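Local coordinates for protein CG8862 (Drosophila melanogaster, PDB 3ISM) that probably cleaves DNA and RNA as a magnesium-dependent, non-specific endonuclease of mitochondria, and is captured here in complex with an inhibitor protein, at residues V53-T58 with H101-G106; P126-G131 with N212-N217; N138-H143 with E206-P211; L161-K166 with V186-Y191. One frame throughout, in Å; residues are numbered along the deposited sequence.

Contact 1. Residues V53-T58 with H101-G106; sequences VFEHLT and HMAAAG
Residues 53-57, on strand 49-57, and the loop that leaves strand 98-101 approach most closely at V53 and A103, whose CA atoms lie 6.3 Å apart, and no direct bond links the two main chains. Side chains and one water do the joining. V53 sets its two methyls against M102: CG2 sits between its own backbone N and carbonyl carbon and lies 3.8 Å from M102 CB, while its closest approach is to A103 N, at 3.6 Å. The M102 side chain crosses V53 at about a right angle, then bends at chi2 and chi3 and leads away. E55 reaches in with its chain extended beyond CG (chi2 168°), bringing OE2 within 3.4 Å of A103 CB. Its other oxygen, OE1, accepts from a water at 2.6 Å; the same water donates to M102 O at 2.8 Å and accepts from A104 N at 3.1 Å, so it bridges the carboxylate to the carbonyl and the amide on either side of A103. OE2 is held by H108 and N107, a set of partners that would probably favour the charged form of this buried carboxylate. H101, the predicted proton acceptor, is the last residue of strand 98-101. Strand 49-57 pairs with strand 153-161 through V53 and E55, M102 rests on strand 124-127, and A104 packs on helix 136-146 against E141, seen to bind magnesium in this protein.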
loop_
_atom_site.group_PDB
_atom_site.type_symbol
_atom_site.label_atom_id
_atom_site.label_comp_id
_atom_site.label_asym_id
_atom_site.label_seq_id
_atom_site.Cartn_x
_atom_site.Cartn_y
_atom_site.Cartn_z
ATOM N N VAL B 53 -8.265 -8.291 -10.480
ATOM C CA VAL B 53 -9.349 -9.162 -10.903
ATOM C C VAL B 53 -8.773 -10.174 -11.910
ATOM O O VAL B 53 -7.715 -9.926 -12.513
ATOM C CB VAL B 53 -10.529 -8.392 -11.544
ATOM C CG1 VAL B 53 -11.146 -7.411 -10.576
ATOM C CG2 VAL B 53 -10.081 -7.681 -12.825
ATOM N N PHE B 54 -9.473 -11.296 -12.083
ATOM C CA PHE B 54 -9.034 -12.323 -12.998
ATOM C C PHE B 54 -10.192 -12.764 -13.897
ATOM O O PHE B 54 -11.332 -12.914 -13.446
ATOM C CB PHE B 54 -8.429 -13.527 -12.255
ATOM C CG PHE B 54 -7.186 -14.053 -12.905
ATOM C CD1 PHE B 54 -5.933 -13.732 -12.391
ATOM C CD2 PHE B 54 -7.265 -14.804 -14.077
ATOM C CE1 PHE B 54 -4.768 -14.186 -13.026
ATOM C CE2 PHE B 54 -6.110 -15.251 -14.717
ATOM C CZ PHE B 54 -4.856 -14.932 -14.195
ATOM N N GLU B 55 -9.890 -12.958 -15.172
ATOM C CA GLU B 55 -10.916 -13.282 -16.171
ATOM C C GLU B 55 -10.390 -14.359 -17.097
ATOM O O GLU B 55 -9.197 -14.420 -17.376
ATOM C CB GLU B 55 -11.290 -12.047 -16.993
ATOM C CG GLU B 55 -11.929 -10.872 -16.201
ATOM C CD GLU B 55 -12.000 -9.579 -17.036
ATOM O OE1 GLU B 55 -10.935 -9.076 -17.455
ATOM O OE2 GLU B 55 -13.114 -9.063 -17.274
ATOM N N HIS B 56 -11.295 -15.218 -17.557
ATOM C CA HIS B 56 -10.984 -16.181 -18.585
ATOM C C HIS B 56 -11.980 -15.942 -19.711
ATOM O O HIS B 56 -13.167 -16.209 -19.559
ATOM C CB HIS B 56 -11.063 -17.621 -18.046
ATOM C CG HIS B 56 -11.279 -18.655 -19.115
ATOM N ND1 HIS B 56 -12.270 -19.607 -19.035
ATOM C CD2 HIS B 56 -10.650 -18.866 -20.297
ATOM C CE1 HIS B 56 -12.241 -20.366 -20.121
ATOM N NE2 HIS B 56 -11.270 -19.933 -20.905
ATOM N N LEU B 57 -11.478 -15.427 -20.832
ATOM C CA LEU B 57 -12.314 -15.027 -21.956
ATOM C C LEU B 57 -12.242 -16.038 -23.095
ATOM O O LEU B 57 -11.171 -16.601 -23.394
ATOM C CB LEU B 57 -11.902 -13.646 -22.490
ATOM C CG LEU B 57 -11.513 -12.532 -21.506
ATOM C CD1 LEU B 57 -11.182 -11.252 -22.297
ATOM C CD2 LEU B 57 -12.595 -12.255 -20.450
ATOM N N THR B 58 -13.403 -16.265 -23.706
ATOM C CA THR B 58 -13.507 -16.975 -24.955
ATOM C C THR B 58 -14.234 -16.069 -25.960
ATOM O O THR B 58 -14.784 -15.019 -25.590
ATOM C CB THR B 58 -14.298 -18.294 -24.791
ATOM O OG1 THR B 58 -15.592 -18.001 -24.256
ATOM C CG2 THR B 58 -13.569 -19.261 -23.845
ATOM N N HIS B 101 -14.083 0.257 -14.477
ATOM C CA HIS B 101 -14.128 -1.198 -14.350
ATOM C C HIS B 101 -12.712 -1.779 -14.389
ATOM O O HIS B 101 -11.928 -1.447 -15.295
ATOM C CB HIS B 101 -14.861 -1.827 -15.530
ATOM C CG HIS B 101 -16.344 -1.667 -15.512
ATOM N ND1 HIS B 101 -16.981 -0.525 -15.960
ATOM C CD2 HIS B 101 -17.324 -2.540 -15.179
ATOM C CE1 HIS B 101 -18.289 -0.691 -15.861
ATOM N NE2 HIS B 101 -18.523 -1.906 -15.394
ATOM N N MET B 102 -12.402 -2.663 -13.442
ATOM C CA MET B 102 -11.251 -3.549 -13.607
ATOM C C MET B 102 -11.612 -4.733 -14.525
ATOM O O MET B 102 -10.979 -4.929 -15.553
ATOM C CB MET B 102 -10.679 -3.998 -12.248
ATOM C CG MET B 102 -10.150 -2.862 -11.364
ATOM S SD MET B 102 -8.733 -1.931 -12.028
ATOM C CE MET B 102 -9.588 -0.573 -12.878
ATOM N N ALA B 103 -12.621 -5.516 -14.155
ATOM C CA ALA B 103 -13.206 -6.499 -15.054
ATOM C C ALA B 103 -14.259 -5.761 -15.881
ATOM O O ALA B 103 -15.307 -5.370 -15.342
ATOM C CB ALA B 103 -13.868 -7.637 -14.266
ATOM N N ALA B 104 -13.968 -5.551 -17.166
ATOM C CA ALA B 104 -14.835 -4.765 -18.059
ATOM C C ALA B 104 -16.171 -5.448 -18.330
ATOM O O ALA B 104 -16.253 -6.675 -18.440
ATOM C CB ALA B 104 -14.122 -4.462 -19.384
ATOM N N ALA B 105 -17.218 -4.638 -18.431
ATOM C CA ALA B 105 -18.570 -5.140 -18.646
ATOM C C ALA B 105 -18.691 -5.924 -19.963
ATOM O O ALA B 105 -19.460 -6.893 -20.058
ATOM C CB ALA B 105 -19.541 -3.986 -18.619
ATOM N N GLY B 106 -17.897 -5.516 -20.959
ATOM C CA GLY B 106 -17.874 -6.141 -22.280
ATOM C C GLY B 106 -17.186 -7.497 -22.360
ATOM O O GLY B 106 -17.244 -8.174 -23.386
HETATM O O HOH W 1 -11.114 -6.489 -17.915
#

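Contact 2. Residues P126-G131 with N212-N217; sequences PQVGQG and NQVISN
In the His-Me finger fold of this nuclease family, strand 124-127 runs on into the helical part that carries the metal site, and the contact joins that junction to the loop after strand 203-211. The side-chain amide of N212, with CG anti to the backbone N (chi1 -170°), lies along the main chain at Q127 and imitates a strand partner. N212 ND2 donates to P126 O at 2.9 Å, and its OD1 accepts from V128 N at 3.0 Å; both carbonyl oxygens are met in plane, on a lone pair. ND2 also bonds P187 O, so three bonds hold the amide in its rotation. An alanine in place of N212 would remove the bonds to P126 O, V128 N and P187 O, and would probably loosen the junction around Q127. V128 CG1 touches V214 CG2 at 3.8 Å, the two valines crossing at about a right angle. G131 suits its place: a CB there would clash with V214 CG1 and be jammed against the preceding carbonyl. N133, seen to bind magnesium in this protein and predicted catalytic, follows shortly. The straightest bond closes the contact, I215 N to G131 O, 2.7 Å long with 170° at the hydrogen.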
loop_
_atom_site.group_PDB
_atom_site.type_symbol
_atom_site.label_atom_id
_atom_site.label_comp_id
_atom_site.label_asym_id
_atom_site.label_seq_id
_atom_site.Cartn_x
_atom_site.Cartn_y
_atom_site.Cartn_z
ATOM N N PRO B 126 -10.748 4.613 -9.353
ATOM C CA PRO B 126 -10.766 5.922 -9.994
ATOM C C PRO B 126 -9.825 5.955 -11.181
ATOM O O PRO B 126 -8.629 5.692 -11.048
ATOM C CB PRO B 126 -10.302 6.881 -8.879
ATOM C CG PRO B 126 -10.672 6.169 -7.625
ATOM C CD PRO B 126 -10.389 4.709 -7.933
ATOM N N GLN B 127 -10.393 6.248 -12.340
ATOM C CA GLN B 127 -9.622 6.402 -13.560
ATOM C C GLN B 127 -9.966 7.730 -14.204
ATOM O O GLN B 127 -11.132 8.148 -14.182
ATOM C CB GLN B 127 -9.939 5.271 -14.534
ATOM C CG GLN B 127 -9.587 3.886 -13.996
ATOM C CD GLN B 127 -9.749 2.808 -15.041
ATOM O OE1 GLN B 127 -10.729 2.789 -15.776
ATOM N NE2 GLN B 127 -8.773 1.907 -15.121
ATOM N N VAL B 128 -8.950 8.388 -14.764
ATOM C CA VAL B 128 -9.155 9.500 -15.704
ATOM C C VAL B 128 -10.134 9.058 -16.794
ATOM O O VAL B 128 -10.028 7.946 -17.322
ATOM C CB VAL B 128 -7.797 9.939 -16.320
ATOM C CG1 VAL B 128 -7.973 10.950 -17.442
ATOM C CG2 VAL B 128 -6.882 10.500 -15.219
ATOM N N GLY B 129 -11.099 9.917 -17.107
ATOM C CA GLY B 129 -12.149 9.588 -18.050
ATOM C C GLY B 129 -11.736 9.717 -19.504
ATOM O O GLY B 129 -11.263 8.755 -20.105
ATOM N N GLN B 130 -11.970 10.904 -20.062
ATOM C CA GLN B 130 -11.498 11.281 -21.386
ATOM C C GLN B 130 -9.988 11.131 -21.437
ATOM O O GLN B 130 -9.268 11.654 -20.569
ATOM C CB GLN B 130 -11.867 12.734 -21.682
ATOM C CG GLN B 130 -13.322 12.956 -22.047
ATOM C CD GLN B 130 -13.660 14.430 -22.205
ATOM O OE1 GLN B 130 -13.524 15.004 -23.290
ATOM N NE2 GLN B 130 -14.121 15.050 -21.118
ATOM N N GLY B 131 -9.518 10.409 -22.448
ATOM C CA GLY B 131 -8.089 10.158 -22.607
ATOM C C GLY B 131 -7.544 8.964 -21.845
ATOM O O GLY B 131 -6.332 8.741 -21.839
ATOM N N ASN B 212 -2.356 6.180 -15.233
ATOM C CA ASN B 212 -3.694 6.684 -14.996
ATOM C C ASN B 212 -3.714 8.196 -15.261
ATOM O O ASN B 212 -3.807 9.009 -14.340
ATOM C CB ASN B 212 -4.122 6.347 -13.558
ATOM C CG ASN B 212 -5.603 6.612 -13.284
ATOM O OD1 ASN B 212 -6.372 6.881 -14.202
ATOM N ND2 ASN B 212 -6.009 6.503 -12.001
ATOM N N GLN B 213 -3.619 8.564 -16.534
ATOM C CA GLN B 213 -3.606 9.969 -16.925
ATOM C C GLN B 213 -4.148 10.094 -18.334
ATOM O O GLN B 213 -4.340 9.084 -19.009
ATOM C CB GLN B 213 -2.178 10.534 -16.860
ATOM C CG GLN B 213 -1.224 9.888 -17.835
ATOM C CD GLN B 213 0.230 10.054 -17.437
ATOM O OE1 GLN B 213 0.570 10.075 -16.241
ATOM N NE2 GLN B 213 1.101 10.140 -18.439
ATOM N N VAL B 214 -4.369 11.326 -18.791
ATOM C CA VAL B 214 -4.727 11.547 -20.193
ATOM C C VAL B 214 -3.611 11.040 -21.124
ATOM O O VAL B 214 -2.463 11.491 -21.065
ATOM C CB VAL B 214 -5.075 13.019 -20.485
ATOM C CG1 VAL B 214 -5.175 13.282 -22.001
ATOM C CG2 VAL B 214 -6.377 13.405 -19.794
ATOM N N ILE B 215 -3.961 10.059 -21.950
ATOM C CA ILE B 215 -3.068 9.535 -22.972
ATOM C C ILE B 215 -3.603 9.951 -24.334
ATOM O O ILE B 215 -4.810 9.889 -24.573
ATOM C CB ILE B 215 -2.979 7.988 -22.907
ATOM C CG1 ILE B 215 -2.346 7.549 -21.587
ATOM C CG2 ILE B 215 -2.146 7.443 -24.078
ATOM C CD1 ILE B 215 -2.466 6.087 -21.346
ATOM N N SER B 216 -2.699 10.375 -25.215
ATOM C CA SER B 216 -3.053 10.695 -26.592
ATOM C C SER B 216 -3.793 9.547 -27.306
ATOM O O SER B 216 -3.446 8.374 -27.140
ATOM C CB SER B 216 -1.794 11.068 -27.371
ATOM O OG SER B 216 -2.143 11.670 -28.599
ATOM N N ASN B 217 -4.808 9.895 -28.096
ATOM C CA ASN B 217 -5.595 8.910 -28.855
ATOM C C ASN B 217 -4.815 8.236 -29.998
ATOM O O ASN B 217 -5.234 7.200 -30.519
ATOM C CB ASN B 217 -6.864 9.556 -29.447
ATOM C CG ASN B 217 -7.936 9.847 -28.403
ATOM O OD1 ASN B 217 -7.888 9.358 -27.266
ATOM N ND2 ASN B 217 -8.923 10.654 -28.794
#

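Contact 3. Residues N138-H143 with E206-P211; sequences NTLEAH and ESYVMP
One carboxylate oxygen, E206 OE1, receives two side-chain donors at once, one from a helix and one from its own strand. H143 NE2 reaches E206 OE1 tip to tip at 2.8 Å with an N-H...O angle of 170°. OE1 offers its syn lone pair and sits close to the plane of the imidazole, and ring and carboxylate are nearly coplanar. Y208 OH donates to E206 OE1 at 2.7 Å but arrives 56° out of the carboxylate plane, so the two donors do not compete for one direction. This arrangement would probably favour an ionised E206 and might raise the proton affinity of H143. Further along, L140, with CG anti to its backbone N, places CD1 over one face of the Y208 ring, 3.8 Å from the centroid and almost on the ring normal: a CH-pi contact. The other methyl, L140 CD2, meets M210 SD at 3.8 Å as the two side chains slide past each other in opposite directions. A leucine in place of Y208 would remove the hydroxyl and the flat face, and would probably leave E206 less firmly placed and L140 less well packed. E206, Y208 and M210 all point from the strand toward the helix. The two segments run nearly antiparallel (165°), their axes 11.2 Å apart at closest approach. Helix 136-146 thus lies along the sheet of strands 189-197 and 203-211, while E141, a residue seen to bind magnesium, packs against A104, and A142 packs on E335 of the CG4930 chain.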
loop_
_atom_site.group_PDB
_atom_site.type_symbol
_atom_site.label_atom_id
_atom_site.label_comp_id
_atom_site.label_asym_id
_atom_site.label_seq_id
_atom_site.Cartn_x
_atom_site.Cartn_y
_atom_site.Cartn_z
ATOM N N ASN B 138 -9.816 1.660 -22.783
ATOM C CA ASN B 138 -10.792 0.888 -23.562
ATOM C C ASN B 138 -10.135 0.196 -24.763
ATOM O O ASN B 138 -10.468 -0.947 -25.084
ATOM C CB ASN B 138 -11.969 1.760 -24.020
ATOM C CG ASN B 138 -12.916 1.021 -24.963
ATOM O OD1 ASN B 138 -13.187 1.481 -26.067
ATOM N ND2 ASN B 138 -13.421 -0.123 -24.527
ATOM N N THR B 139 -9.196 0.886 -25.412
ATOM C CA THR B 139 -8.478 0.319 -26.564
ATOM C C THR B 139 -7.760 -0.985 -26.177
ATOM O O THR B 139 -7.808 -1.975 -26.925
ATOM C CB THR B 139 -7.482 1.343 -27.157
ATOM O OG1 THR B 139 -8.187 2.553 -27.463
ATOM C CG2 THR B 139 -6.815 0.804 -28.442
ATOM N N LEU B 140 -7.138 -0.985 -24.994
ATOM C CA LEU B 140 -6.485 -2.179 -24.471
ATOM C C LEU B 140 -7.512 -3.274 -24.184
ATOM O O LEU B 140 -7.321 -4.431 -24.585
ATOM C CB LEU B 140 -5.673 -1.861 -23.209
ATOM C CG LEU B 140 -4.959 -3.045 -22.528
ATOM C CD1 LEU B 140 -4.084 -3.839 -23.526
ATOM C CD2 LEU B 140 -4.140 -2.589 -21.307
ATOM N N GLU B 141 -8.598 -2.908 -23.501
ATOM C CA GLU B 141 -9.713 -3.827 -23.277
ATOM C C GLU B 141 -10.224 -4.447 -24.585
ATOM O O GLU B 141 -10.363 -5.671 -24.689
ATOM C CB GLU B 141 -10.843 -3.122 -22.518
ATOM C CG GLU B 141 -10.492 -2.807 -21.073
ATOM C CD GLU B 141 -11.492 -1.871 -20.413
ATOM O OE1 GLU B 141 -12.053 -0.983 -21.114
ATOM O OE2 GLU B 141 -11.692 -2.012 -19.186
ATOM N N ALA B 142 -10.466 -3.614 -25.592
ATOM C CA ALA B 142 -10.907 -4.097 -26.910
ATOM C C ALA B 142 -9.902 -5.045 -27.583
ATOM O O ALA B 142 -10.299 -5.999 -28.246
ATOM C CB ALA B 142 -11.228 -2.918 -27.826
ATOM N N HIS B 143 -8.608 -4.781 -27.391
ATOM C CA HIS B 143 -7.531 -5.629 -27.925
ATOM C C HIS B 143 -7.530 -7.022 -27.291
ATOM O O HIS B 143 -7.365 -8.022 -27.978
ATOM C CB HIS B 143 -6.172 -4.951 -27.679
ATOM C CG HIS B 143 -4.997 -5.879 -27.778
ATOM N ND1 HIS B 143 -4.411 -6.211 -28.981
ATOM C CD2 HIS B 143 -4.283 -6.522 -26.821
ATOM C CE1 HIS B 143 -3.402 -7.034 -28.765
ATOM N NE2 HIS B 143 -3.305 -7.241 -27.463
ATOM N N GLU B 206 1.272 -11.588 -22.856
ATOM C CA GLU B 206 1.406 -10.149 -23.080
ATOM C C GLU B 206 1.229 -9.442 -21.744
ATOM O O GLU B 206 0.466 -9.888 -20.899
ATOM C CB GLU B 206 0.336 -9.631 -24.071
ATOM C CG GLU B 206 0.412 -10.225 -25.464
ATOM C CD GLU B 206 -0.544 -9.576 -26.461
ATOM O OE1 GLU B 206 -1.282 -8.627 -26.105
ATOM O OE2 GLU B 206 -0.564 -10.030 -27.614
ATOM N N SER B 207 1.942 -8.339 -21.543
ATOM C CA SER B 207 1.717 -7.530 -20.347
ATOM C C SER B 207 1.946 -6.056 -20.617
ATOM O O SER B 207 2.913 -5.678 -21.289
ATOM C CB SER B 207 2.568 -8.011 -19.163
ATOM O OG SER B 207 3.927 -8.089 -19.509
ATOM N N TYR B 208 1.048 -5.239 -20.071
ATOM C CA TYR B 208 0.993 -3.807 -20.329
ATOM C C TYR B 208 0.894 -3.076 -19.002
ATOM O O TYR B 208 0.271 -3.574 -18.071
ATOM C CB TYR B 208 -0.249 -3.456 -21.155
ATOM C CG TYR B 208 -0.331 -4.148 -22.492
ATOM C CD1 TYR B 208 0.046 -3.488 -23.658
ATOM C CD2 TYR B 208 -0.795 -5.464 -22.593
ATOM C CE1 TYR B 208 -0.026 -4.121 -24.885
ATOM C CE2 TYR B 208 -0.868 -6.103 -23.810
ATOM C CZ TYR B 208 -0.489 -5.426 -24.952
ATOM O OH TYR B 208 -0.542 -6.065 -26.154
ATOM N N VAL B 209 1.508 -1.896 -18.930
ATOM C CA VAL B 209 1.313 -0.972 -17.814
ATOM C C VAL B 209 0.994 0.402 -18.415
ATOM O O VAL B 209 1.784 0.945 -19.194
ATOM C CB VAL B 209 2.567 -0.895 -16.911
ATOM C CG1 VAL B 209 2.540 0.345 -15.992
ATOM C CG2 VAL B 209 2.713 -2.174 -16.094
ATOM N N MET B 210 -0.169 0.957 -18.071
ATOM C CA MET B 210 -0.538 2.270 -18.611
ATOM C C MET B 210 -0.755 3.237 -17.468
ATOM O O MET B 210 -1.340 2.858 -16.476
ATOM C CB MET B 210 -1.799 2.169 -19.470
ATOM C CG MET B 210 -1.640 1.272 -20.696
ATOM S SD MET B 210 -3.180 1.058 -21.603
ATOM C CE MET B 210 -3.542 2.714 -22.151
ATOM N N PRO B 211 -0.273 4.484 -17.604
ATOM C CA PRO B 211 -0.434 5.441 -16.516
ATOM C C PRO B 211 -1.883 5.939 -16.448
ATOM O O PRO B 211 -2.549 6.088 -17.484
ATOM C CB PRO B 211 0.537 6.568 -16.896
ATOM C CG PRO B 211 0.547 6.540 -18.429
ATOM C CD PRO B 211 0.414 5.073 -18.779
#

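Contact 4. Residues L161-K166 with V186-Y191; sequences LYLPHK and VPTHFY
The H189 ring carries a methyl over one face and a hydroxyl at its edge: L163 CD1 stands 3.6 Å from the centroid, 12° off the normal, a CH-pi contact, while T188 OG1 lies in the ring plane. T188 OG1 and H189 ND1 share a hydrogen bond of 2.6 Å in which either could be the donor. The Y191 ring turns an edge to L161, whose CG lies in the ring plane, 3.7 Å from Y191 CD2. Y162 and P187 run side by side, pointing the same way, with Y162 CE1 4.0 Å from P187 CG. The main chains form an antiparallel hydrogen-bonded pair at L161 and H189, bonded from L161 N to H189 O at 2.9 Å, the donor well above the carbonyl plane. L161 O in turn accepts from T188 N at 3.0 Å and weakly from H189 N at 3.4 Å, so two residues face one: a classic beta bulge. It lies where strands 153-161 and 189-197 of the large sheet part and the chain after L161 heads for strand 165-166 of the small sheet. Y162 also packs on R46 of the second copy of this protein. Past the pair, T188 OG1, in the crowded position between its backbone N and carbonyl carbon, accepts from L163 N at 2.9 Å and 169°. A threonine hydroxyl thus continues the pairing where the backbone of the other segment no longer supplies an acceptor, and its bond to ND1 probably helps hold the H189 ring with a face toward L163 CD1.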
loop_
_atom_site.group_PDB
_atom_site.type_symbol
_atom_site.label_atom_id
_atom_site.label_comp_id
_atom_site.label_asym_id
_atom_site.label_seq_id
_atom_site.Cartn_x
_atom_site.Cartn_y
_atom_site.Cartn_z
ATOM N N LEU B 161 -1.615 -0.120 -9.746
ATOM C CA LEU B 161 -0.254 0.052 -9.243
ATOM C C LEU B 161 -0.143 1.448 -8.648
ATOM O O LEU B 161 -0.905 2.347 -9.003
ATOM C CB LEU B 161 0.791 -0.066 -10.364
ATOM C CG LEU B 161 0.913 -1.396 -11.101
ATOM C CD1 LEU B 161 1.745 -1.249 -12.391
ATOM C CD2 LEU B 161 1.487 -2.449 -10.183
ATOM N N TYR B 162 0.825 1.613 -7.747
ATOM C CA TYR B 162 1.069 2.865 -7.064
ATOM C C TYR B 162 2.585 3.040 -7.091
ATOM O O TYR B 162 3.287 2.623 -6.160
ATOM C CB TYR B 162 0.521 2.806 -5.631
ATOM C CG TYR B 162 -0.901 2.252 -5.519
ATOM C CD1 TYR B 162 -2.002 3.107 -5.482
ATOM C CD2 TYR B 162 -1.133 0.875 -5.444
ATOM C CE1 TYR B 162 -3.287 2.606 -5.389
ATOM C CE2 TYR B 162 -2.410 0.365 -5.352
ATOM C CZ TYR B 162 -3.484 1.235 -5.338
ATOM O OH TYR B 162 -4.761 0.736 -5.242
ATOM N N LEU B 163 3.084 3.630 -8.176
ATOM C CA LEU B 163 4.522 3.623 -8.498
ATOM C C LEU B 163 5.227 4.874 -7.995
ATOM O O LEU B 163 4.649 5.951 -8.022
ATOM C CB LEU B 163 4.752 3.478 -10.013
ATOM C CG LEU B 163 4.144 2.267 -10.739
ATOM C CD1 LEU B 163 4.662 2.189 -12.186
ATOM C CD2 LEU B 163 4.467 1.001 -9.992
ATOM N N PRO B 164 6.461 4.714 -7.494
ATOM C CA PRO B 164 7.276 5.811 -6.956
ATOM C C PRO B 164 7.766 6.778 -8.006
ATOM O O PRO B 164 7.822 6.432 -9.170
ATOM C CB PRO B 164 8.486 5.090 -6.357
ATOM C CG PRO B 164 8.572 3.788 -7.134
ATOM C CD PRO B 164 7.138 3.405 -7.351
ATOM N N HIS B 165 8.128 7.980 -7.578
ATOM C CA HIS B 165 8.803 8.941 -8.435
ATOM C C HIS B 165 9.901 9.559 -7.575
ATOM O O HIS B 165 9.853 9.484 -6.340
ATOM C CB HIS B 165 7.832 10.033 -8.908
ATOM C CG HIS B 165 7.210 10.799 -7.780
ATOM N ND1 HIS B 165 6.126 10.331 -7.074
ATOM C CD2 HIS B 165 7.551 11.974 -7.203
ATOM C CE1 HIS B 165 5.805 11.194 -6.130
ATOM N NE2 HIS B 165 6.661 12.199 -6.180
ATOM N N LYS B 166 10.877 10.171 -8.223
ATOM C CA LYS B 166 11.938 10.882 -7.519
ATOM C C LYS B 166 11.527 12.317 -7.230
ATOM O O LYS B 166 10.793 12.924 -8.014
ATOM C CB LYS B 166 13.228 10.875 -8.345
ATOM C CG LYS B 166 13.977 9.541 -8.315
ATOM C CD LYS B 166 15.198 9.581 -9.241
ATOM C CE LYS B 166 16.260 10.574 -8.740
ATOM N NZ LYS B 166 17.190 10.997 -9.835
ATOM N N VAL B 186 -6.546 6.659 -5.684
ATOM C CA VAL B 186 -6.407 6.871 -7.120
ATOM C C VAL B 186 -5.058 6.298 -7.559
ATOM O O VAL B 186 -3.997 6.893 -7.315
ATOM C CB VAL B 186 -6.520 8.356 -7.523
ATOM C CG1 VAL B 186 -6.401 8.492 -9.051
ATOM C CG2 VAL B 186 -7.861 8.990 -7.014
ATOM N N PRO B 187 -5.092 5.122 -8.187
ATOM C CA PRO B 187 -3.853 4.468 -8.624
ATOM C C PRO B 187 -3.060 5.301 -9.635
ATOM O O PRO B 187 -3.642 6.074 -10.405
ATOM C CB PRO B 187 -4.358 3.155 -9.239
ATOM C CG PRO B 187 -5.717 2.914 -8.542
ATOM C CD PRO B 187 -6.285 4.303 -8.484
ATOM N N THR B 188 -1.738 5.159 -9.615
ATOM C CA THR B 188 -0.870 5.917 -10.519
ATOM C C THR B 188 -0.911 5.277 -11.923
ATOM O O THR B 188 -0.741 5.954 -12.920
ATOM C CB THR B 188 0.608 5.959 -10.008
ATOM O OG1 THR B 188 1.196 4.642 -10.084
ATOM C CG2 THR B 188 0.662 6.462 -8.579
ATOM N N HIS B 189 -1.125 3.962 -11.959
ATOM C CA HIS B 189 -1.026 3.153 -13.191
ATOM C C HIS B 189 -1.946 1.941 -13.048
ATOM O O HIS B 189 -2.367 1.608 -11.947
ATOM C CB HIS B 189 0.403 2.616 -13.408
ATOM C CG HIS B 189 1.454 3.668 -13.630
ATOM N ND1 HIS B 189 1.954 4.451 -12.610
ATOM C CD2 HIS B 189 2.161 4.003 -14.737
ATOM C CE1 HIS B 189 2.885 5.259 -13.088
ATOM N NE2 HIS B 189 3.029 5.009 -14.379
ATOM N N PHE B 190 -2.230 1.274 -14.167
ATOM C CA PHE B 190 -2.919 -0.010 -14.163
ATOM C C PHE B 190 -2.183 -0.990 -15.075
ATOM O O PHE B 190 -1.498 -0.579 -15.981
ATOM C CB PHE B 190 -4.369 0.156 -14.635
ATOM C CG PHE B 190 -5.215 1.001 -13.728
ATOM C CD1 PHE B 190 -5.894 0.428 -12.658
ATOM C CD2 PHE B 190 -5.350 2.372 -13.955
ATOM C CE1 PHE B 190 -6.672 1.213 -11.805
ATOM C CE2 PHE B 190 -6.137 3.165 -13.117
ATOM C CZ PHE B 190 -6.796 2.584 -12.034
ATOM N N TYR B 191 -2.325 -2.287 -14.841
ATOM C CA TYR B 191 -1.690 -3.288 -15.707
ATOM C C TYR B 191 -2.725 -4.274 -16.213
ATOM O O TYR B 191 -3.784 -4.427 -15.613
ATOM C CB TYR B 191 -0.600 -4.090 -14.960
ATOM C CG TYR B 191 -1.129 -4.829 -13.754
ATOM C CD1 TYR B 191 -1.822 -6.038 -13.881
ATOM C CD2 TYR B 191 -0.951 -4.308 -12.482
ATOM C CE1 TYR B 191 -2.341 -6.685 -12.775
ATOM C CE2 TYR B 191 -1.442 -4.948 -11.367
ATOM C CZ TYR B 191 -2.137 -6.124 -11.521
ATOM O OH TYR B 191 -2.620 -6.732 -10.405
#

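Overall arrangement
The first segments come in the order of contacts 1 to 4, and contact 1 closes before contact 2 opens; contact 4 is nested within the loop closed by contact 3, itself within that of contact 2. Contacts 1, 3 and 4 share the large mixed sheet, with strands 189-197 and 203-211 adjacent in it. Centres of contacts 1 and 3, and of 2 and 3, are about 12 Å apart; those of 1 and 4 about 21 Å. N212 joins contacts 2 and 4 by bonding T188 and P187, while I215 packs on M210 between contacts 2 and 3. Contacts 1 to 3 place predicted proton acceptor H101 and magnesium ligands E141 and N133 by the sheet; contact 4 lies farther off.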